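Local atomic coordinates of protein Bug27 (PDB entry 2QPQ), a protein that probably binds a small periplasmic solute in the manner of a Venus flytrap, as a receptor of the Bug family of tripartite tricarboxylate transport components. Residues A76-P79 and G80-R83; E283-I286 and D287-A291; A55-V58 and A59-P63; P141-L144 and A145-L149; T238-A241 and V242-L246. One frame throughout, in Å; residues are numbered along the deposited sequence.

Contact 1. Residues A76-P79 and G80-R83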
loop_
_atom_site.group_PDB
_atom_site.type_symbol
_atom_site.label_atom_id
_atom_site.label_comp_id
_atom_site.label_asym_id
_atom_site.label_seq_id
_atom_site.Cartn_x
_atom_site.Cartn_y
_atom_site.Cartn_z
ATOM N N ALA A 76 4.094 1.280 -7.755
ATOM C CA ALA A 76 4.601 2.599 -8.190
ATOM C C ALA A 76 5.971 2.931 -7.595
ATOM O O ALA A 76 6.666 3.811 -8.111
ATOM C CB ALA A 76 3.592 3.703 -7.899
ATOM N N VAL A 77 6.343 2.259 -6.496
ATOM C CA VAL A 77 7.660 2.460 -5.880
ATOM C C VAL A 77 8.756 1.724 -6.639
ATOM O O VAL A 77 9.902 2.201 -6.756
ATOM C CB VAL A 77 7.694 1.986 -4.393
ATOM C CG1 VAL A 77 9.098 2.191 -3.780
ATOM C CG2 VAL A 77 6.651 2.737 -3.559
ATOM N N ASN A 78 8.405 0.567 -7.169
ATOM C CA ASN A 78 9.398 -0.315 -7.770
ATOM C C ASN A 78 10.255 0.247 -8.903
ATOM O O ASN A 78 11.454 -0.071 -8.954
ATOM C CB ASN A 78 8.752 -1.648 -8.179
ATOM C CG ASN A 78 8.412 -2.539 -6.991
ATOM O OD1 ASN A 78 7.734 -3.546 -7.147
ATOM N ND2 ASN A 78 8.879 -2.186 -5.827
ATOM N N PRO A 79 9.670 1.045 -9.832
ATOM C CA PRO A 79 10.503 1.544 -10.908
ATOM C C PRO A 79 11.693 2.379 -10.408
ATOM O O PRO A 79 12.737 2.311 -11.027
ATOM C CB PRO A 79 9.514 2.360 -11.778
ATOM C CG PRO A 79 8.161 1.687 -11.470
ATOM C CD PRO A 79 8.268 1.478 -10.010
ATOM N N GLY A 80 11.542 3.108 -9.293
ATOM C CA GLY A 80 12.622 3.946 -8.778
ATOM C C GLY A 80 13.681 3.179 -7.998
ATOM O O GLY A 80 14.810 3.651 -7.888
ATOM N N VAL A 81 13.359 1.985 -7.503
ATOM C CA VAL A 81 14.230 1.256 -6.569
ATOM C C VAL A 81 14.816 -0.042 -7.120
ATOM O O VAL A 81 15.660 -0.675 -6.457
ATOM C CB VAL A 81 13.528 0.953 -5.202
ATOM C CG1 VAL A 81 13.123 2.276 -4.488
ATOM C CG2 VAL A 81 12.316 -0.002 -5.371
ATOM N N PHE A 82 14.353 -0.460 -8.301
ATOM C CA PHE A 82 14.968 -1.565 -8.991
ATOM C C PHE A 82 15.829 -1.049 -10.118
ATOM O O PHE A 82 15.388 -0.195 -10.865
ATOM C CB PHE A 82 13.932 -2.592 -9.470
ATOM C CG PHE A 82 13.397 -3.428 -8.354
ATOM C CD1 PHE A 82 12.352 -2.950 -7.557
ATOM C CD2 PHE A 82 13.958 -4.673 -8.085
ATOM C CE1 PHE A 82 11.876 -3.713 -6.502
ATOM C CE2 PHE A 82 13.508 -5.451 -7.048
ATOM C CZ PHE A 82 12.450 -4.974 -6.238
ATOM N N ARG A 83 17.057 -1.562 -10.201
ATOM C CA ARG A 83 18.057 -1.099 -11.190
ATOM C C ARG A 83 17.623 -1.411 -12.619
ATOM O O ARG A 83 17.740 -0.558 -13.511
ATOM C CB ARG A 83 19.452 -1.687 -10.888
ATOM C CG ARG A 83 20.014 -1.249 -9.505
ATOM C CD ARG A 83 21.408 -1.861 -9.144
ATOM N NE ARG A 83 21.775 -1.526 -7.757
ATOM C CZ ARG A 83 22.326 -0.370 -7.392
ATOM N NH1 ARG A 83 22.584 0.554 -8.307
ATOM N NH2 ARG A 83 22.604 -0.129 -6.117
HETATM O O HOH W 1 9.123 4.687 -8.576
HETATM O O HOH W 2 15.612 2.727 -10.778
#
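Phe82 lays the CD1–CE1 side of its ring along Asn78, four residues back, with CE1 3.7 Å from Asn78 CG. The two side chains run abreast in the same direction, yet the amide and ring planes stand 77° apart, so they do not stack flat. With chi1 at -75°, the Phe82 ring lies beside its own backbone N, which keeps it close to the last helical turn. Asn78 O then sits at the ring edge, in its plane, 3.3 Å from Phe82 CD1.

That same carbonyl carries the end of helix 74-81. Phe82 N donates to Asn78 O at 3.0 Å, nearly in line with the C=O bond (163°), while Val81 N reaches Asn78 O at 3.2 Å from well above the carbonyl plane. Gly80 N bonds to Val77 O at 3.2 Å; Pro79 in between has no N-H to give. On another side of the turn Val77 CG1 and Val81 CG1 meet at 4.1 Å, near Phe289 and Thr293 of helix 275-296. From the C-terminal tail, Lys299 NZ bonds to Gly80 O and the backbone of Val300 pairs with Val81.

One carbonyl oxygen accepting two backbone donors is consistent with a helical turn of mixed three- and four-residue bonding, with the edge of the aromatic ring set against the doubly bonded carbonyl.

Contact 2. Residues E283-I286 and D287-A291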
loop_
_atom_site.group_PDB
_atom_site.type_symbol
_atom_site.label_atom_id
_atom_site.label_comp_id
_atom_site.label_asym_id
_atom_site.label_seq_id
_atom_site.Cartn_x
_atom_site.Cartn_y
_atom_site.Cartn_z
ATOM N N GLU A 283 0.661 6.477 -12.680
ATOM C CA GLU A 283 1.767 7.204 -13.354
ATOM C C GLU A 283 2.296 8.369 -12.517
ATOM O O GLU A 283 3.491 8.598 -12.427
ATOM C CB GLU A 283 1.305 7.652 -14.762
ATOM C CG GLU A 283 1.117 6.433 -15.665
ATOM C CD GLU A 283 0.783 6.783 -17.119
ATOM O OE1 GLU A 283 1.209 7.877 -17.555
ATOM O OE2 GLU A 283 0.141 5.948 -17.817
ATOM N N THR A 284 1.382 9.100 -11.894
ATOM C CA THR A 284 1.742 10.194 -10.995
ATOM C C THR A 284 2.577 9.697 -9.803
ATOM O O THR A 284 3.543 10.339 -9.422
ATOM C CB THR A 284 0.485 10.886 -10.474
ATOM O OG1 THR A 284 -0.174 11.501 -11.586
ATOM C CG2 THR A 284 0.836 11.934 -9.418
ATOM N N ASP A 285 2.209 8.542 -9.242
ATOM C CA ASP A 285 2.909 8.024 -8.066
ATOM C C ASP A 285 4.257 7.436 -8.472
ATOM O O ASP A 285 5.221 7.513 -7.737
ATOM C CB ASP A 285 2.047 7.012 -7.314
ATOM C CG ASP A 285 1.071 7.684 -6.335
ATOM O OD1 ASP A 285 1.096 8.938 -6.202
ATOM O OD2 ASP A 285 0.298 6.967 -5.672
ATOM N N ILE A 286 4.320 6.858 -9.657
ATOM C CA ILE A 286 5.594 6.392 -10.164
ATOM C C ILE A 286 6.552 7.569 -10.178
ATOM O O ILE A 286 7.676 7.460 -9.663
ATOM C CB ILE A 286 5.457 5.778 -11.573
ATOM C CG1 ILE A 286 4.823 4.375 -11.458
ATOM C CG2 ILE A 286 6.871 5.689 -12.247
ATOM C CD1 ILE A 286 4.497 3.703 -12.783
ATOM N N ASP A 287 6.101 8.692 -10.743
ATOM C CA ASP A 287 6.950 9.890 -10.874
ATOM C C ASP A 287 7.352 10.427 -9.505
ATOM O O ASP A 287 8.493 10.747 -9.263
ATOM C CB ASP A 287 6.213 10.962 -11.691
ATOM C CG ASP A 287 6.073 10.589 -13.183
ATOM O OD1 ASP A 287 6.763 9.648 -13.677
ATOM O OD2 ASP A 287 5.272 11.272 -13.870
ATOM N N ARG A 288 6.388 10.504 -8.607
ATOM C CA ARG A 288 6.605 11.062 -7.286
ATOM C C ARG A 288 7.543 10.184 -6.438
ATOM O O ARG A 288 8.461 10.684 -5.767
ATOM C CB ARG A 288 5.239 11.240 -6.636
ATOM C CG ARG A 288 5.236 11.427 -5.167
ATOM C CD ARG A 288 3.892 10.957 -4.681
ATOM N NE ARG A 288 3.769 11.326 -3.284
ATOM C CZ ARG A 288 2.891 10.801 -2.455
ATOM N NH1 ARG A 288 2.067 9.834 -2.863
ATOM N NH2 ARG A 288 2.863 11.254 -1.225
ATOM N N PHE A 289 7.322 8.871 -6.485
ATOM C CA PHE A 289 8.127 7.960 -5.668
ATOM C C PHE A 289 9.521 7.903 -6.225
ATOM O O PHE A 289 10.486 7.826 -5.475
ATOM C CB PHE A 289 7.505 6.548 -5.627
ATOM C CG PHE A 289 6.216 6.497 -4.854
ATOM C CD1 PHE A 289 6.004 7.389 -3.800
ATOM C CD2 PHE A 289 5.216 5.575 -5.169
ATOM C CE1 PHE A 289 4.832 7.376 -3.084
ATOM C CE2 PHE A 289 4.008 5.521 -4.399
ATOM C CZ PHE A 289 3.820 6.429 -3.382
ATOM N N SER A 290 9.637 7.975 -7.553
ATOM C CA SER A 290 10.970 7.904 -8.178
ATOM C C SER A 290 11.809 9.094 -7.751
ATOM O O SER A 290 13.023 8.962 -7.518
ATOM C CB SER A 290 10.853 7.835 -9.702
ATOM O OG SER A 290 10.711 6.465 -10.044
ATOM N N ALA A 291 11.150 10.240 -7.652
ATOM C CA ALA A 291 11.812 11.471 -7.204
ATOM C C ALA A 291 12.337 11.350 -5.753
ATOM O O ALA A 291 13.496 11.699 -5.442
ATOM C CB ALA A 291 10.854 12.640 -7.337
#
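Asp285 lies alongside both Arg288 and Phe289, one turn further along helix 275-296, and its atoms divide between them. CB rests 3.8 Å from Phe289 CE2, a plain carbon contact with the ring. CG comes next, 4.1 Å from Phe289 CE2, and here the carboxylate is inclined 37° to the ring. At the tip the oxygens part ways. OD1 faces the guanidinium, forming a long salt bridge of 3.6 Å to Arg288 NH1 near the plane of that group, with the two flat groups 45° apart; Arg288 CD is 3.8 Å from Asp285 OD1 as well. OD2 takes a hydrogen bond from Trp229 NE1, the stronger partner of this carboxylate. The Trp229 bond, with the longer salt bridge on the other oxygen, probably restrains rotation about CB–CG.

The torsions account for the pairing. Arg288 sends CG to the far side of its backbone N (chi1 163°) and stays extended to NE, which carries its head group up beside the acid. Phe289 sets its ring close to the carbonyl that accepts its own N-H: Phe289 N donates to Asp285 O at 2.8 Å, and Phe289 CG lies 3.2 Å from Asp285 O. Ser290 N continues the regular ladder to Ile286 O at 2.9 Å.

In the fold, Ile286 and Phe289 pack on Ala76 of helix 74-81, and Phe289 also covers Val77. Asp287 makes a salt bridge to Lys90 in the loop before strand 93-109, and Asp285, through Trp229, fastens the helix to strand 227-235.

Contact 3. Residues A55-V58 and A59-P63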
loop_
_atom_site.group_PDB
_atom_site.type_symbol
_atom_site.label_atom_id
_atom_site.label_comp_id
_atom_site.label_asym_id
_atom_site.label_seq_id
_atom_site.Cartn_x
_atom_site.Cartn_y
_atom_site.Cartn_z
ATOM N N ALA A 55 4.230 -9.047 -11.835
ATOM C CA ALA A 55 4.044 -7.997 -12.826
ATOM C C ALA A 55 4.570 -8.448 -14.203
ATOM O O ALA A 55 3.879 -8.314 -15.205
ATOM C CB ALA A 55 4.711 -6.646 -12.368
ATOM N N ARG A 56 5.768 -9.026 -14.247
ATOM C CA ARG A 56 6.329 -9.446 -15.538
ATOM C C ARG A 56 5.439 -10.518 -16.178
ATOM O O ARG A 56 5.221 -10.522 -17.380
ATOM C CB ARG A 56 7.737 -9.997 -15.331
ATOM C CG ARG A 56 8.503 -10.195 -16.655
ATOM C CD ARG A 56 9.729 -11.045 -16.409
ATOM N NE ARG A 56 10.851 -10.686 -17.289
ATOM C CZ ARG A 56 12.018 -11.326 -17.301
ATOM N NH1 ARG A 56 12.212 -12.365 -16.488
ATOM N NH2 ARG A 56 12.989 -10.937 -18.132
ATOM N N LEU A 57 4.908 -11.412 -15.353
ATOM C CA LEU A 57 4.026 -12.457 -15.804
ATOM C C LEU A 57 2.800 -11.847 -16.508
ATOM O O LEU A 57 2.496 -12.192 -17.650
ATOM C CB LEU A 57 3.591 -13.320 -14.615
ATOM C CG LEU A 57 2.685 -14.527 -14.878
ATOM C CD1 LEU A 57 3.418 -15.526 -15.782
ATOM C CD2 LEU A 57 2.286 -15.216 -13.592
ATOM N N VAL A 58 2.087 -10.953 -15.820
ATOM C CA VAL A 58 0.937 -10.320 -16.437
ATOM C C VAL A 58 1.276 -9.472 -17.663
ATOM O O VAL A 58 0.504 -9.475 -18.605
ATOM C CB VAL A 58 0.087 -9.527 -15.395
ATOM C CG1 VAL A 58 -1.132 -8.846 -16.046
ATOM C CG2 VAL A 58 -0.399 -10.517 -14.321
ATOM N N ALA A 59 2.373 -8.704 -17.627
ATOM C CA ALA A 59 2.848 -7.915 -18.798
ATOM C C ALA A 59 2.908 -8.768 -20.068
ATOM O O ALA A 59 2.759 -8.247 -21.184
ATOM C CB ALA A 59 4.215 -7.315 -18.511
ATOM N N ASP A 60 3.169 -10.064 -19.896
ATOM C CA ASP A 60 3.362 -10.968 -21.039
ATOM C C ASP A 60 2.114 -11.731 -21.426
ATOM O O ASP A 60 2.139 -12.503 -22.385
ATOM C CB ASP A 60 4.479 -11.973 -20.693
ATOM C CG ASP A 60 5.870 -11.370 -20.840
ATOM O OD1 ASP A 60 6.031 -10.289 -21.448
ATOM O OD2 ASP A 60 6.830 -11.997 -20.368
ATOM N N ARG A 61 1.030 -11.571 -20.675
ATOM C CA ARG A 61 -0.239 -12.219 -21.022
ATOM C C ARG A 61 -1.015 -11.431 -22.080
ATOM O O ARG A 61 -0.759 -10.224 -22.277
ATOM C CB ARG A 61 -1.139 -12.364 -19.776
ATOM C CG ARG A 61 -0.616 -13.332 -18.718
ATOM C CD ARG A 61 -0.844 -14.827 -19.095
ATOM N NE ARG A 61 -0.367 -15.689 -18.000
ATOM C CZ ARG A 61 -1.069 -16.015 -16.904
ATOM N NH1 ARG A 61 -2.324 -15.607 -16.735
ATOM N NH2 ARG A 61 -0.514 -16.816 -15.981
ATOM N N ALA A 62 -1.955 -12.126 -22.741
ATOM C CA ALA A 62 -2.817 -11.539 -23.744
ATOM C C ALA A 62 -3.598 -10.379 -23.117
ATOM O O ALA A 62 -3.968 -10.433 -21.947
ATOM C CB ALA A 62 -3.799 -12.590 -24.320
ATOM N N PRO A 63 -3.830 -9.318 -23.893
ATOM C CA PRO A 63 -4.613 -8.165 -23.412
ATOM C C PRO A 63 -6.121 -8.367 -23.591
ATOM O O PRO A 63 -6.802 -7.566 -24.275
ATOM C CB PRO A 63 -4.107 -7.033 -24.293
ATOM C CG PRO A 63 -3.839 -7.766 -25.661
ATOM C CD PRO A 63 -3.332 -9.136 -25.294
HETATM O O HOH W 3 9.683 -10.281 -19.774
#
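Leu57 and Arg61 lie side by side and point the same way, the leucine branches meeting the guanidinium end of the arginine. Leu57 CD2 sits obliquely to the guanidinium, 4.0 Å from Arg61 NH2, a loose van der Waals contact between a methyl and a charged group. With chi1 at -67° Arg61 CG lies beside its own backbone N, 3.5 Å from Leu57 O; the bend at chi2 then turns the rest of the chain alongside Leu57. The charge itself is met elsewhere: Arg61 NH1 makes a salt bridge to Asp11 and a hydrogen bond to Ser67.

On the other flank Arg56 and Asp60 do not meet directly. Arg56 NE and Asp60 OD2 stay 5.2 Å apart, and one water lies between them, bonded weakly to each. The pair is therefore bridged, if only loosely, and probably gains a little from the opposite charges.

The backbone changes its bonding beneath these side chains. Ala59 N still bonds to Ala55 O at 2.9 Å in regular helical fashion, almost straight at the hydrogen (172°). Asp60 N then divides between Leu57 O at 3.2 Å and a weak bond to Arg56 O, and Arg61 N reaches Val58 O at 3.0 Å from 65° above the carbonyl plane. The switch to bonds three residues long marks the closing turn of helix 52-59.

Meanwhile Leu57 and Val58 press on Ile13 of strand 10-14. The helix links strand 41-45 to strand 67-72, with strand 10-14 paired parallel between them: a beta-alpha-beta crossover that skips one strand, typical of type 2 periplasmic binding proteins.

Contact 4. Residues P141-L144 and A145-L149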
loop_
_atom_site.group_PDB
_atom_site.type_symbol
_atom_site.label_atom_id
_atom_site.label_comp_id
_atom_site.label_asym_id
_atom_site.label_seq_id
_atom_site.Cartn_x
_atom_site.Cartn_y
_atom_site.Cartn_z
ATOM N N PRO A 141 5.714 1.212 0.712
ATOM C CA PRO A 141 5.173 2.526 0.969
ATOM C C PRO A 141 5.395 2.942 2.446
ATOM O O PRO A 141 5.526 4.131 2.740
ATOM C CB PRO A 141 3.666 2.321 0.700
ATOM C CG PRO A 141 3.655 1.235 -0.363
ATOM C CD PRO A 141 4.701 0.298 0.156
ATOM N N GLN A 142 5.467 1.968 3.343
ATOM C CA GLN A 142 5.666 2.241 4.797
ATOM C C GLN A 142 7.091 2.735 5.014
ATOM O O GLN A 142 7.327 3.774 5.641
ATOM C CB GLN A 142 5.361 0.975 5.631
ATOM C CG GLN A 142 3.862 0.692 5.691
ATOM C CD GLN A 142 3.293 0.221 4.345
ATOM O OE1 GLN A 142 3.924 -0.548 3.657
ATOM N NE2 GLN A 142 2.096 0.727 3.960
ATOM N N HIS A 143 8.046 2.012 4.438
ATOM C CA HIS A 143 9.431 2.510 4.378
ATOM C C HIS A 143 9.473 3.937 3.803
ATOM O O HIS A 143 10.032 4.846 4.409
ATOM C CB HIS A 143 10.275 1.537 3.553
ATOM C CG HIS A 143 11.688 1.976 3.324
ATOM N ND1 HIS A 143 12.526 1.348 2.420
ATOM C CD2 HIS A 143 12.408 2.980 3.870
ATOM C CE1 HIS A 143 13.701 1.947 2.429
ATOM N NE2 HIS A 143 13.657 2.936 3.307
ATOM N N LEU A 144 8.863 4.149 2.645
ATOM C CA LEU A 144 8.904 5.474 2.043
ATOM C C LEU A 144 8.191 6.569 2.868
ATOM O O LEU A 144 8.616 7.719 2.835
ATOM C CB LEU A 144 8.363 5.436 0.611
ATOM C CG LEU A 144 9.181 4.673 -0.450
ATOM C CD1 LEU A 144 8.761 5.130 -1.852
ATOM C CD2 LEU A 144 10.676 4.763 -0.258
ATOM N N ALA A 145 7.138 6.211 3.614
ATOM C CA ALA A 145 6.486 7.169 4.511
ATOM C C ALA A 145 7.492 7.731 5.541
ATOM O O ALA A 145 7.532 8.954 5.787
ATOM C CB ALA A 145 5.242 6.580 5.190
ATOM N N GLY A 146 8.357 6.873 6.069
ATOM C CA GLY A 146 9.378 7.325 7.076
ATOM C C GLY A 146 10.452 8.156 6.386
ATOM O O GLY A 146 10.934 9.164 6.920
ATOM N N GLU A 147 10.870 7.732 5.198
ATOM C CA GLU A 147 11.853 8.515 4.458
ATOM C C GLU A 147 11.287 9.868 4.003
ATOM O O GLU A 147 11.981 10.871 4.023
ATOM C CB GLU A 147 12.408 7.695 3.295
ATOM C CG GLU A 147 13.334 6.538 3.796
ATOM C CD GLU A 147 14.461 7.057 4.685
ATOM O OE1 GLU A 147 15.156 7.977 4.227
ATOM O OE2 GLU A 147 14.660 6.565 5.844
ATOM N N LEU A 148 10.015 9.895 3.609
ATOM C CA LEU A 148 9.385 11.143 3.223
ATOM C C LEU A 148 9.323 12.089 4.407
ATOM O O LEU A 148 9.541 13.301 4.258
ATOM C CB LEU A 148 7.976 10.889 2.657
ATOM C CG LEU A 148 7.162 12.097 2.169
ATOM C CD1 LEU A 148 7.877 12.817 1.002
ATOM C CD2 LEU A 148 5.765 11.605 1.770
ATOM N N LEU A 149 9.017 11.560 5.582
ATOM C CA LEU A 149 9.050 12.401 6.764
ATOM C C LEU A 149 10.451 12.981 7.010
ATOM O O LEU A 149 10.582 14.174 7.321
ATOM C CB LEU A 149 8.567 11.638 7.978
ATOM C CG LEU A 149 8.431 12.412 9.310
ATOM C CD1 LEU A 149 7.501 13.627 9.173
ATOM C CD2 LEU A 149 7.926 11.460 10.362
#
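In the first turns of helix 141-153, the helix of a beta-alpha-beta unit between strands 132-135 and 158-161, His143 meets Glu147 one turn on. The touching atoms are Glu147 CG, 3.6 Å from His143 NE2, and the ring side from NE2 to CD2, which it approaches obliquely. His143 swings its ring clear of the backbone N (chi1 176°). Glu147 CG is placed by chi1 (-71°), and the bend at chi2 then directs the carboxylate; the side chains cross at a slant, their planes 71° apart. No charged contact results: His143 NE2 and Glu147 OE2 are 4.5 Å apart.

Each polar end has another holder. Gly139 N bonds to His143 ND1, His159 stacks on the imidazole, and Tyr133 OH reaches both Glu147 OE2 and His143 O. That carbonyl is heavily used, since Glu147 N also donates to His143 O at 3.1 Å, in the carbonyl plane, and Gly146 N adds a weak bond. Leu148 N closes on Leu144 O at a short 2.7 Å, and Ala145 N on Pro141 O at 2.8 Å.

Nearby, Gln142 bonds through NE2 to Gln228 and Ser104, and its side chain lies about 3 Å from a bound citrate, probably from the crystallisation liquor. A helix that begins beside a bound citrate, which may mark a pocket, on a crossover between parallel strands, is consistent with the ligand cleft of a Venus-flytrap binding protein.

Contact 5. Residues T238-A241 and V242-L246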
loop_
_atom_site.group_PDB
_atom_site.type_symbol
_atom_site.label_atom_id
_atom_site.label_comp_id
_atom_site.label_asym_id
_atom_site.label_seq_id
_atom_site.Cartn_x
_atom_site.Cartn_y
_atom_site.Cartn_z
ATOM N N THR A 238 -4.816 -3.837 -23.328
ATOM C CA THR A 238 -6.196 -4.302 -23.124
ATOM C C THR A 238 -7.137 -3.175 -23.495
ATOM O O THR A 238 -7.040 -2.100 -22.944
ATOM C CB THR A 238 -6.463 -4.687 -21.640
ATOM O OG1 THR A 238 -5.458 -5.634 -21.233
ATOM C CG2 THR A 238 -7.829 -5.342 -21.532
ATOM N N PRO A 239 -8.049 -3.410 -24.449
ATOM C CA PRO A 239 -8.936 -2.301 -24.868
ATOM C C PRO A 239 -9.747 -1.726 -23.694
ATOM O O PRO A 239 -10.042 -2.419 -22.717
ATOM C CB PRO A 239 -9.875 -2.958 -25.861
ATOM C CG PRO A 239 -9.050 -4.132 -26.407
ATOM C CD PRO A 239 -8.310 -4.657 -25.194
ATOM N N MET A 240 -10.080 -0.454 -23.795
ATOM C CA MET A 240 -10.877 0.184 -22.786
ATOM C C MET A 240 -12.190 -0.532 -22.578
ATOM O O MET A 240 -12.644 -0.626 -21.435
ATOM C CB MET A 240 -11.103 1.670 -23.138
ATOM C CG MET A 240 -11.843 2.482 -22.041
ATOM S SD MET A 240 -11.029 2.449 -20.412
ATOM C CE MET A 240 -9.724 3.648 -20.637
ATOM N N ALA A 241 -12.821 -1.054 -23.625
ATOM C CA ALA A 241 -14.124 -1.762 -23.412
ATOM C C ALA A 241 -13.978 -2.948 -22.450
ATOM O O ALA A 241 -14.888 -3.249 -21.640
ATOM C CB ALA A 241 -14.734 -2.238 -24.722
ATOM N N VAL A 242 -12.862 -3.652 -22.575
ATOM C CA VAL A 242 -12.537 -4.755 -21.661
ATOM C C VAL A 242 -12.255 -4.228 -20.234
ATOM O O VAL A 242 -12.781 -4.739 -19.244
ATOM C CB VAL A 242 -11.334 -5.587 -22.208
ATOM C CG1 VAL A 242 -10.942 -6.689 -21.218
ATOM C CG2 VAL A 242 -11.666 -6.199 -23.620
ATOM N N ARG A 243 -11.426 -3.195 -20.124
ATOM C CA ARG A 243 -11.152 -2.555 -18.814
ATOM C C ARG A 243 -12.446 -2.098 -18.120
ATOM O O ARG A 243 -12.611 -2.248 -16.896
ATOM C CB ARG A 243 -10.202 -1.374 -19.022
ATOM C CG ARG A 243 -8.792 -1.834 -19.464
ATOM C CD ARG A 243 -7.966 -0.684 -19.960
ATOM N NE ARG A 243 -7.676 0.279 -18.899
ATOM C CZ ARG A 243 -7.155 1.483 -19.106
ATOM N NH1 ARG A 243 -6.883 1.926 -20.343
ATOM N NH2 ARG A 243 -6.931 2.266 -18.076
ATOM N N GLN A 244 -13.371 -1.566 -18.912
ATOM C CA GLN A 244 -14.673 -1.080 -18.383
ATOM C C GLN A 244 -15.576 -2.221 -17.970
ATOM O O GLN A 244 -16.241 -2.154 -16.938
ATOM C CB GLN A 244 -15.355 -0.146 -19.395
ATOM C CG GLN A 244 -14.692 1.203 -19.328
ATOM C CD GLN A 244 -15.135 2.177 -20.397
ATOM O OE1 GLN A 244 -15.801 1.818 -21.384
ATOM N NE2 GLN A 244 -14.739 3.423 -20.215
ATOM N N LYS A 245 -15.542 -3.303 -18.726
ATOM C CA LYS A 245 -16.292 -4.512 -18.356
ATOM C C LYS A 245 -15.819 -5.104 -17.024
ATOM O O LYS A 245 -16.628 -5.434 -16.139
ATOM C CB LYS A 245 -16.233 -5.540 -19.494
ATOM C CG LYS A 245 -17.188 -5.125 -20.607
ATOM C CD LYS A 245 -17.190 -6.028 -21.854
ATOM C CE LYS A 245 -15.906 -5.889 -22.702
ATOM N NZ LYS A 245 -15.527 -7.223 -23.233
ATOM N N LEU A 246 -14.498 -5.204 -16.878
ATOM C CA LEU A 246 -13.900 -5.595 -15.618
ATOM C C LEU A 246 -14.196 -4.621 -14.484
ATOM O O LEU A 246 -14.621 -5.059 -13.402
ATOM C CB LEU A 246 -12.395 -5.781 -15.789
ATOM C CG LEU A 246 -11.976 -7.062 -16.540
ATOM C CD1 LEU A 246 -10.512 -6.911 -16.868
ATOM C CD2 LEU A 246 -12.196 -8.323 -15.694
HETATM O O HOH W 4 -7.114 0.549 -22.975
#
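The guanidinium of Arg243 has the methyl of Met240 over one face and a water at its edge. Met240 CE lies nearest to Arg243 NH1, at 3.3 Å, displaced toward the rim of the group; bends at chi2 (57°) and chi3 (79°) bring the terminal methyl over it. The water is in the guanidinium plane, 3.0 Å from Arg243 NH1, and donates to Thr238 O at 2.7 Å, linking the arginine to the chain just before the helix. Arg243 NE bonds to Ala95 O on strand 93-109. The amide of Gln244, a second flat group, flanks the same methionine, with Gln244 NE2 3.6 Å from Met240 CG.

Pro239 occupies the N-cap of helix 240-254, and Arg243 N bonds to Pro239 O at 3.0 Å, nearly straight at the hydrogen (171°). On the other flank of the turn Val242 takes the apolar contacts. The side chains of Thr238 and Val242 cross at about a right angle, with Thr238 CG2 only 3.4 Å from Val242 CG1, closer than usual for two methyl groups. Pro239 CD rests 4.0 Å from Val242 CG2, while Thr238 OG1 is bonded to Pro235 O.

The chemistry thus separates by side. Val242 carries the apolar contacts with Thr238 and Pro239, whereas the arginine meets a water in its plane through NH1, and Ala95 O through NE; the methyl packs on a face that offers no hydrogen bond.

In the fold
From the N terminus the contacts follow in the order 3, 1, 4, 5, 2. Each closes only a turn or so within or at the end of one helix, and because they run in series none nests in or crosses another. Their ties are spatial. Contact 3 ends at Pro63, which packs on Thr238 and Pro239 of contact 5, joining the loop before strand 67-72 to the start of helix 240-254. Contacts 1, 2 and 4 meet as a second group: Val77 and Phe289 both touch Leu144, and Gly80 lies against Ser290. The late helix 275-296 thereby binds helix 74-81 and helix 141-153, while contacts 4 and 5 lie on opposite sides of the chain's centre.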